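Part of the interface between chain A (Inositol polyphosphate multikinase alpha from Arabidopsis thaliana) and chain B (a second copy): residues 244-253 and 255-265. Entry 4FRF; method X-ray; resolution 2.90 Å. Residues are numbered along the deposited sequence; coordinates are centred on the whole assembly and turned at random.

Chain A 244-253: NGVIDHNFLG
Chain B 255-265: LCSFINFIREI

Chain B contributes one unbroken helix from Leu B255 to Ile B265, entered from earlier in the chain, with phi between -55° and -74° and psi between -30° and -53°. Its i to i+4 bonds are regular, from Ile B259 N to Leu B255 O at 2.7 Å through Glu B264 N to Asn B260 O at 2.9 Å. Chain A arrives as a loop. Gly A245 has phi/psi 77/24, a positive phi that by itself favours glycine; Val A246 is extended (-128/124), Ile A247 adopts -56/164 and Asp A248 -86/72. From His A249 the chain is helical and continues beyond Gly A253, with Leu A252 N bonded to Asp A248 O at 2.8 Å and Gly A253 N to His A249 O at 2.7 Å. Asp A248 is the N-cap: in the t rotamer (chi1 -163°), its OD1 accepts from Phe A251 N at 3.2 Å with an N-H...O angle of 167°. Its CA-to-CB bond points away from chain B, so the cap is built clear of the contact.

The register is set by Ile A247 and Ser B257, whose CA atoms lie 5.9 Å apart. Contacts then run in opposite sequence directions: Leu A252 meets Cys B256, whereas Gly A245 lies near Asn B260 and Glu B264. The two stretches bury 355 Å² in total, and no hydrogen bond crosses between them, so packing carries this contact.

Ile A247 has the largest covered area, 67 Å². Its CA-to-CB bond points toward chain B, and chi1 71° (p) with chi2 167° (t) brings CD1 to 3.3 Å from Ser B257 N and 3.8 Å from Cys B256 CB. CG2 reaches Asn B260 CG at 3.7 Å, so the two branches touch successive turns of the helix. Leu A252 (chi1 177°, chi2 56°) places CD2 3.4 Å from Cys B256 CB; Cys B256, with chi1 -72° (m), thus receives apolar contact from both residues.

Ser B257, chi1 -168° (t), sets OG 4.2 Å from Val A246 CG1 (Val A246 chi1 180°) and 4.0 Å from His A249 CD2. The imidazole, at chi1 52° and chi2 84°, meets this oxygen obliquely. Both Ser B257 OG and His A249 NE2 are hydrogen-bonded elsewhere in the structure.

At the glycine end, Gly A245 O stands 4.0 Å from Glu B264 OE2 (chi1 -84°, chi2 -151°, chi3 -16°) and 4.4 Å from Asn B260 OD1 (chi1 -169°, chi2 -109°), approaches too long for bonding.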

# COMPACT_ATOMS: atom_id res chain seq x y z
N ASN A 244 -1.28 14.89 -6.19
CA ASN A 244 -2.22 15.98 -6.10
C ASN A 244 -3.19 15.80 -4.97
O ASN A 244 -4.39 15.78 -5.17
CB ASN A 244 -2.94 16.16 -7.42
CG ASN A 244 -2.07 16.82 -8.45
OD1 ASN A 244 -1.21 17.63 -8.12
ND2 ASN A 244 -2.26 16.46 -9.71
N GLY A 245 -2.65 15.72 -3.75
CA GLY A 245 -3.47 15.51 -2.58
C GLY A 245 -3.91 14.06 -2.44
O GLY A 245 -4.91 13.77 -1.81
N VAL A 246 -3.13 13.17 -3.04
CA VAL A 246 -3.37 11.73 -2.96
C VAL A 246 -2.06 11.08 -2.52
O VAL A 246 -1.04 11.27 -3.16
CB VAL A 246 -3.77 11.16 -4.33
CG1 VAL A 246 -4.02 9.67 -4.25
CG2 VAL A 246 -4.99 11.87 -4.86
N ILE A 247 -2.09 10.32 -1.42
CA ILE A 247 -0.86 9.68 -0.94
C ILE A 247 -0.23 8.82 -2.04
O ILE A 247 -0.87 8.53 -3.05
CB ILE A 247 -1.09 8.81 0.32
CG1 ILE A 247 -1.88 7.55 -0.00
CG2 ILE A 247 -1.67 9.64 1.49
CD1 ILE A 247 -1.83 6.52 1.13
N ASP A 248 1.05 8.46 -1.86
CA ASP A 248 1.70 7.54 -2.79
C ASP A 248 1.43 6.09 -2.38
O ASP A 248 2.30 5.41 -1.85
CB ASP A 248 3.21 7.78 -2.86
CG ASP A 248 3.83 7.15 -4.09
OD1 ASP A 248 3.16 6.29 -4.69
OD2 ASP A 248 4.96 7.52 -4.47
N HIS A 249 0.18 5.66 -2.59
CA HIS A 249 -0.30 4.35 -2.09
C HIS A 249 0.49 3.20 -2.72
O HIS A 249 0.97 2.29 -2.02
CB HIS A 249 -1.81 4.19 -2.30
CG HIS A 249 -2.26 4.46 -3.70
ND1 HIS A 249 -2.21 3.50 -4.69
CD2 HIS A 249 -2.86 5.54 -4.26
CE1 HIS A 249 -2.71 3.99 -5.82
NE2 HIS A 249 -3.12 5.23 -5.58
N ASN A 250 0.76 3.33 -4.02
CA ASN A 250 1.59 2.38 -4.70
C ASN A 250 2.94 2.15 -4.01
O ASN A 250 3.29 1.02 -3.67
CB ASN A 250 1.80 2.82 -6.12
CG ASN A 250 2.95 2.13 -6.76
OD1 ASN A 250 2.87 0.95 -7.08
ND2 ASN A 250 4.03 2.86 -6.97
N PHE A 251 3.67 3.22 -3.76
CA PHE A 251 4.88 3.14 -2.95
C PHE A 251 4.60 2.58 -1.55
O PHE A 251 5.32 1.71 -1.07
CB PHE A 251 5.54 4.51 -2.83
CG PHE A 251 6.99 4.46 -2.45
CD1 PHE A 251 7.98 4.37 -3.42
CD2 PHE A 251 7.37 4.56 -1.12
CE1 PHE A 251 9.30 4.36 -3.08
CE2 PHE A 251 8.71 4.56 -0.77
CZ PHE A 251 9.67 4.45 -1.75
N LEU A 252 3.56 3.08 -0.89
CA LEU A 252 3.33 2.75 0.52
C LEU A 252 3.09 1.26 0.67
O LEU A 252 3.54 0.63 1.64
CB LEU A 252 2.15 3.53 1.09
CG LEU A 252 1.79 3.20 2.54
CD1 LEU A 252 3.01 3.39 3.45
CD2 LEU A 252 0.60 4.02 3.04
N GLY A 253 2.39 0.70 -0.32
CA GLY A 253 2.12 -0.72 -0.35
C GLY A 253 3.42 -1.48 -0.39
O GLY A 253 3.75 -2.24 0.54
N LEU B 255 -6.28 0.88 1.34
CA LEU B 255 -6.87 1.18 2.64
C LEU B 255 -6.30 2.50 3.13
O LEU B 255 -7.04 3.39 3.52
CB LEU B 255 -6.58 0.05 3.65
CG LEU B 255 -7.16 0.21 5.05
CD1 LEU B 255 -8.62 0.53 4.96
CD2 LEU B 255 -6.93 -1.01 5.90
N CYS B 256 -4.99 2.64 2.99
CA CYS B 256 -4.28 3.81 3.49
C CYS B 256 -4.69 5.06 2.75
O CYS B 256 -4.95 6.09 3.37
CB CYS B 256 -2.78 3.59 3.40
SG CYS B 256 -2.16 2.39 4.59
N SER B 257 -4.78 4.97 1.43
CA SER B 257 -5.28 6.07 0.64
C SER B 257 -6.65 6.46 1.18
O SER B 257 -6.89 7.62 1.53
CB SER B 257 -5.40 5.66 -0.81
OG SER B 257 -5.63 6.79 -1.63
N PHE B 258 -7.54 5.48 1.29
CA PHE B 258 -8.89 5.74 1.73
C PHE B 258 -8.84 6.41 3.08
O PHE B 258 -9.51 7.41 3.31
CB PHE B 258 -9.69 4.45 1.82
CG PHE B 258 -11.17 4.65 1.91
CD1 PHE B 258 -11.92 4.99 0.76
CD2 PHE B 258 -11.84 4.47 3.11
CE1 PHE B 258 -13.30 5.17 0.84
CE2 PHE B 258 -13.21 4.65 3.19
CZ PHE B 258 -13.95 5.01 2.04
N ILE B 259 -8.00 5.91 3.96
CA ILE B 259 -7.91 6.48 5.28
C ILE B 259 -7.58 7.97 5.19
O ILE B 259 -8.24 8.79 5.83
CB ILE B 259 -6.90 5.74 6.15
CG1 ILE B 259 -7.42 4.32 6.43
CG2 ILE B 259 -6.61 6.54 7.42
CD1 ILE B 259 -6.72 3.58 7.54
N ASN B 260 -6.65 8.33 4.31
CA ASN B 260 -6.27 9.72 4.15
C ASN B 260 -7.43 10.62 3.68
O ASN B 260 -7.55 11.77 4.11
CB ASN B 260 -5.09 9.86 3.20
CG ASN B 260 -4.49 11.26 3.21
OD1 ASN B 260 -4.62 12.01 2.24
ND2 ASN B 260 -3.87 11.63 4.32
N PHE B 261 -8.25 10.10 2.76
CA PHE B 261 -9.42 10.83 2.28
C PHE B 261 -10.36 11.17 3.43
O PHE B 261 -10.89 12.29 3.51
CB PHE B 261 -10.17 10.01 1.26
CG PHE B 261 -9.68 10.16 -0.12
CD1 PHE B 261 -10.41 10.90 -1.05
CD2 PHE B 261 -8.54 9.51 -0.54
CE1 PHE B 261 -9.96 11.02 -2.37
CE2 PHE B 261 -8.09 9.62 -1.87
CZ PHE B 261 -8.79 10.38 -2.76
N ILE B 262 -10.58 10.20 4.31
CA ILE B 262 -11.47 10.39 5.43
C ILE B 262 -10.88 11.43 6.36
O ILE B 262 -11.60 12.26 6.93
CB ILE B 262 -11.70 9.06 6.24
CG1 ILE B 262 -12.35 7.98 5.36
CG2 ILE B 262 -12.53 9.31 7.47
CD1 ILE B 262 -13.74 8.26 4.94
N ARG B 263 -9.56 11.39 6.51
CA ARG B 263 -8.91 12.24 7.50
C ARG B 263 -8.87 13.68 7.04
O ARG B 263 -8.93 14.59 7.86
CB ARG B 263 -7.52 11.74 7.85
CG ARG B 263 -7.06 12.20 9.23
CD ARG B 263 -6.03 11.26 9.81
NE ARG B 263 -5.10 10.82 8.79
CZ ARG B 263 -4.28 9.78 8.92
NH1 ARG B 263 -4.29 9.07 10.06
NH2 ARG B 263 -3.44 9.46 7.93
N GLU B 264 -8.82 13.88 5.73
CA GLU B 264 -8.89 15.22 5.18
C GLU B 264 -10.15 15.88 5.66
O GLU B 264 -10.14 17.01 6.17
CB GLU B 264 -8.90 15.18 3.66
CG GLU B 264 -7.52 15.08 3.03
CD GLU B 264 -7.47 15.72 1.65
OE1 GLU B 264 -8.56 15.95 1.06
OE2 GLU B 264 -6.33 16.01 1.18
N ILE B 265 -11.23 15.13 5.57
CA ILE B 265 -12.55 15.65 5.78
C ILE B 265 -12.80 16.04 7.25
O ILE B 265 -13.48 17.00 7.52
CB ILE B 265 -13.58 14.67 5.25
CG1 ILE B 265 -13.49 14.61 3.71
CG2 ILE B 265 -14.96 15.03 5.71
CD1 ILE B 265 -14.51 13.69 3.05